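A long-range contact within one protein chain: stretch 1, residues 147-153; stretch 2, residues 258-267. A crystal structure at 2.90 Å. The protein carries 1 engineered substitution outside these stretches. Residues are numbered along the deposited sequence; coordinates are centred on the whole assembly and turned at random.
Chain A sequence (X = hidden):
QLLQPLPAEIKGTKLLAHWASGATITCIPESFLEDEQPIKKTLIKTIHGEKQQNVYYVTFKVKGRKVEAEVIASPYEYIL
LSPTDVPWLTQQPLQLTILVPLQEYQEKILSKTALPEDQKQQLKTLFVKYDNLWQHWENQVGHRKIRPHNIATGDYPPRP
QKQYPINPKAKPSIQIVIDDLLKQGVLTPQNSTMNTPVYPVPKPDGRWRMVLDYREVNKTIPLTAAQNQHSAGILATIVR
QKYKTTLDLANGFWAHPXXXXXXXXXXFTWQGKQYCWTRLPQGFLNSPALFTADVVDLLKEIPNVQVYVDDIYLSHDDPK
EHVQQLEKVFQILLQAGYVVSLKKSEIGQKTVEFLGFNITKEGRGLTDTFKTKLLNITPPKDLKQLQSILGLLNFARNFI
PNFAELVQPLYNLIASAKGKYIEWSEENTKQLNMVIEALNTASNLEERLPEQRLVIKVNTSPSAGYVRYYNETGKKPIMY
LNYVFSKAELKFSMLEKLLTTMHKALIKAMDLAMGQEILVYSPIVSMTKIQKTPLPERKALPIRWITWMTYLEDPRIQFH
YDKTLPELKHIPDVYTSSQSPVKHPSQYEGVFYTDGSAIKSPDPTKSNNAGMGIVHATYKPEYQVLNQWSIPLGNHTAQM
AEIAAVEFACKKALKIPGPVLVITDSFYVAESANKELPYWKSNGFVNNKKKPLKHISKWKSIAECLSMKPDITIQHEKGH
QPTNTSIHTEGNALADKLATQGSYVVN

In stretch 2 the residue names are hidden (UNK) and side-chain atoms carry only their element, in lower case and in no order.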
# COMPACT_ATOMS: atom_id res chain seq x y z
N ARG A 147 -3.56 -29.66 -10.20
CA ARG A 147 -4.77 -30.44 -9.98
C ARG A 147 -5.88 -29.52 -9.50
O ARG A 147 -5.71 -28.84 -8.48
CB ARG A 147 -4.52 -31.56 -8.97
CG ARG A 147 -3.58 -32.64 -9.46
CD ARG A 147 -3.57 -33.84 -8.53
NE ARG A 147 -2.69 -34.91 -9.00
CZ ARG A 147 -3.09 -35.91 -9.78
NH1 ARG A 147 -4.35 -35.99 -10.18
NH2 ARG A 147 -2.22 -36.84 -10.17
N PRO A 148 -7.02 -29.45 -10.19
CA PRO A 148 -8.07 -28.51 -9.80
C PRO A 148 -8.57 -28.76 -8.38
O PRO A 148 -8.64 -29.90 -7.92
CB PRO A 148 -9.18 -28.77 -10.83
CG PRO A 148 -8.46 -29.32 -12.02
CD PRO A 148 -7.34 -30.15 -11.45
N HIS A 149 -8.91 -27.68 -7.70
CA HIS A 149 -9.33 -27.74 -6.31
C HIS A 149 -10.80 -28.13 -6.19
O HIS A 149 -11.62 -27.82 -7.05
CB HIS A 149 -9.11 -26.39 -5.62
CG HIS A 149 -7.67 -25.96 -5.58
ND1 HIS A 149 -6.99 -25.78 -4.39
CD2 HIS A 149 -6.80 -25.66 -6.57
CE1 HIS A 149 -5.75 -25.39 -4.66
NE2 HIS A 149 -5.61 -25.32 -5.97
N ASN A 150 -11.12 -28.82 -5.10
CA ASN A 150 -12.49 -29.16 -4.74
C ASN A 150 -12.87 -28.32 -3.53
O ASN A 150 -12.30 -28.49 -2.45
CB ASN A 150 -12.64 -30.65 -4.44
CG ASN A 150 -14.09 -31.07 -4.27
OD1 ASN A 150 -14.77 -31.39 -5.24
ND2 ASN A 150 -14.56 -31.06 -3.03
N ILE A 151 -13.82 -27.41 -3.72
CA ILE A 151 -14.27 -26.52 -2.66
C ILE A 151 -15.70 -26.85 -2.24
O ILE A 151 -16.38 -26.02 -1.65
CB ILE A 151 -14.14 -25.05 -3.07
CG1 ILE A 151 -15.04 -24.74 -4.26
CG2 ILE A 151 -12.70 -24.73 -3.41
CD1 ILE A 151 -15.07 -23.28 -4.65
N ALA A 152 -16.17 -28.06 -2.54
CA ALA A 152 -17.54 -28.46 -2.21
C ALA A 152 -17.58 -29.23 -0.89
O ALA A 152 -18.21 -30.28 -0.79
CB ALA A 152 -18.13 -29.30 -3.34
N THR A 153 -16.90 -28.69 0.12
CA THR A 153 -16.90 -29.28 1.45
C THR A 153 -18.10 -28.79 2.24
O THR A 153 -18.46 -27.61 2.19
CB THR A 153 -15.61 -28.93 2.20
OG1 THR A 153 -15.49 -27.50 2.31
CG2 THR A 153 -14.39 -29.48 1.46
N UNK A 258 -10.87 -24.54 -10.18
CA UNK A 258 -11.63 -25.40 -9.29
C UNK A 258 -12.24 -26.53 -10.10
O UNK A 258 -12.32 -26.48 -11.33
c UNK A 258 -12.09 -23.40 -7.84
c UNK A 258 -13.85 -24.21 -9.42
c UNK A 258 -12.70 -24.62 -8.50
c UNK A 258 -14.97 -23.49 -8.71
N UNK A 259 -12.69 -27.57 -9.41
CA UNK A 259 -13.24 -28.74 -10.07
C UNK A 259 -14.58 -28.41 -10.73
O UNK A 259 -15.34 -27.57 -10.23
c UNK A 259 -14.37 -29.49 -7.96
o UNK A 259 -13.95 -31.03 -9.76
c UNK A 259 -13.42 -29.89 -9.08
N UNK A 260 -14.68 -29.10 -11.96
CA UNK A 260 -15.94 -28.81 -12.66
C UNK A 260 -17.18 -29.04 -11.81
O UNK A 260 -18.22 -28.41 -12.06
c UNK A 260 -15.89 -29.76 -13.86
c UNK A 260 -13.81 -30.01 -12.74
c UNK A 260 -14.42 -29.97 -14.10
N UNK A 261 -17.11 -29.92 -10.81
CA UNK A 261 -18.27 -30.14 -9.95
C UNK A 261 -18.55 -28.93 -9.06
O UNK A 261 -19.71 -28.70 -8.70
o UNK A 261 -19.93 -33.49 -6.73
c UNK A 261 -19.01 -33.06 -7.46
c UNK A 261 -18.05 -31.39 -9.09
c UNK A 261 -19.25 -31.78 -8.24
o UNK A 261 -17.91 -33.63 -7.57
N UNK A 262 -17.53 -28.16 -8.71
CA UNK A 262 -17.67 -27.05 -7.78
C UNK A 262 -18.06 -25.74 -8.45
O UNK A 262 -18.13 -24.71 -7.76
c UNK A 262 -16.37 -26.83 -7.00
o UNK A 262 -16.12 -27.91 -6.11
N UNK A 263 -18.31 -25.74 -9.76
CA UNK A 263 -18.63 -24.50 -10.45
C UNK A 263 -19.92 -23.88 -9.93
O UNK A 263 -20.03 -22.65 -9.81
c UNK A 263 -18.72 -24.73 -11.96
c UNK A 263 -16.20 -24.88 -11.97
c UNK A 263 -17.37 -25.44 -13.97
c UNK A 263 -16.17 -25.71 -14.61
o UNK A 263 -13.79 -25.82 -14.55
c UNK A 263 -14.99 -25.14 -12.60
c UNK A 263 -17.40 -25.03 -12.64
c UNK A 263 -14.98 -25.56 -13.92
N UNK A 264 -20.91 -24.71 -9.60
CA UNK A 264 -22.22 -24.21 -9.17
C UNK A 264 -22.15 -23.44 -7.86
O UNK A 264 -23.01 -22.59 -7.62
c UNK A 264 -23.15 -27.30 -4.40
c UNK A 264 -24.47 -25.28 -4.55
c UNK A 264 -23.95 -26.35 -3.82
c UNK A 264 -23.20 -25.38 -9.04
c UNK A 264 -22.88 -27.16 -5.76
c UNK A 264 -22.92 -26.27 -7.86
n UNK A 264 -22.13 -27.94 -6.59
c UNK A 264 -24.21 -25.14 -5.90
c UNK A 264 -23.40 -26.09 -6.53
c UNK A 264 -22.16 -27.39 -7.86
N UNK A 265 -21.16 -23.72 -7.02
CA UNK A 265 -21.11 -23.09 -5.70
C UNK A 265 -20.83 -21.60 -5.80
O UNK A 265 -21.37 -20.81 -5.02
c UNK A 265 -18.79 -23.95 -2.68
c UNK A 265 -21.27 -23.59 -2.67
c UNK A 265 -19.96 -23.30 -3.39
c UNK A 265 -20.05 -23.78 -4.84
N UNK A 266 -19.99 -21.20 -6.75
CA UNK A 266 -19.53 -19.82 -6.87
C UNK A 266 -20.42 -18.97 -7.77
O UNK A 266 -19.96 -17.96 -8.31
c UNK A 266 -17.15 -20.47 -6.41
c UNK A 266 -18.09 -19.80 -7.39
o UNK A 266 -18.04 -20.49 -8.65
N UNK A 267 -21.68 -19.35 -7.94
CA UNK A 267 -22.52 -18.69 -8.93
C UNK A 267 -22.99 -17.32 -8.45
O UNK A 267 -23.15 -17.08 -7.25
c UNK A 267 -23.73 -19.56 -9.27

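Position 258 carries four side-chain carbons, forked at the first, with one arm two carbons long whose end packs against the side chain of Ile-151. This is the pattern of isoleucine, and Ile-258 it is. Its CA lies 4.4 Å from CA of His-149, where the two backbones form a single beta bridge, and its CD1 approaches CD1 of Ile-151 at 4.1 Å.

At position 259 the first side-chain carbon bears one oxygen and one carbon, the latter touching the side chain of Asn-150, which identifies Thr-259. Its backbone N donates a hydrogen bond to O of His-149 at 2.6 Å, and its CG2 lies 3.3 Å from OD1 of Asn-150. The three carbons at position 260 close a ring onto the backbone N, as in a proline; Pro-260 points away from stretch 1. Position 261 has a chain of three carbons, the third carrying two oxygens. It is Glu-261, extended with chi1 and chi2 both t, and its CB points toward stretch 1 without making a close contact.

One carbon followed by one oxygen, both lying against Ile-151, makes position 262 a serine. OG of Ser-262 accepts a weak hydrogen bond of 3.4 Å from N of Ile-151, while its CB packs 3.7 Å from CG1 of the same residue. Its backbone N also bonds to O of Thr-259 at 2.7 Å, folding the segment into a turn.

Position 263 shows one carbon and then a six-carbon ring bearing an oxygen. This is Tyr-263, whose side chain stays clear of stretch 1. At position 264 one carbon leads to fused five- and six-membered rings holding eight carbons and one nitrogen, the indole of Trp-264, which likewise remains outside contact distance. Four carbons forked at the second, one end carbon packing against Ile-151, define position 265 as leucine; CD2 of Leu-265 reaches CG1 of Ile-151 at 4.1 Å. Position 266 again has a carbon bearing one oxygen and one carbon, the latter near the side-chain end of Ile-151. In Thr-266, CG2 sits 3.9 Å from CD1 of Ile-151, and OG1 donates to O of Tyr-263 at 3.2 Å. The single carbon at position 267 is that of Ala-267, out of reach of stretch 1.

The contact therefore combines a short backbone link with apolar packing. The hydrogen bond from N of Thr-259 to O of His-149 links the two segments at one point, and beyond it the turn brings Ser-262 and Leu-265 back toward stretch 1. Ile-151, the residue most covered by the partner stretch, is received by Ile-258, Ser-262, Leu-265 and Thr-266, so that its side chain is packed while its amide meets a serine oxygen.

Stretch 2 (258-267) ITPESYWLTA
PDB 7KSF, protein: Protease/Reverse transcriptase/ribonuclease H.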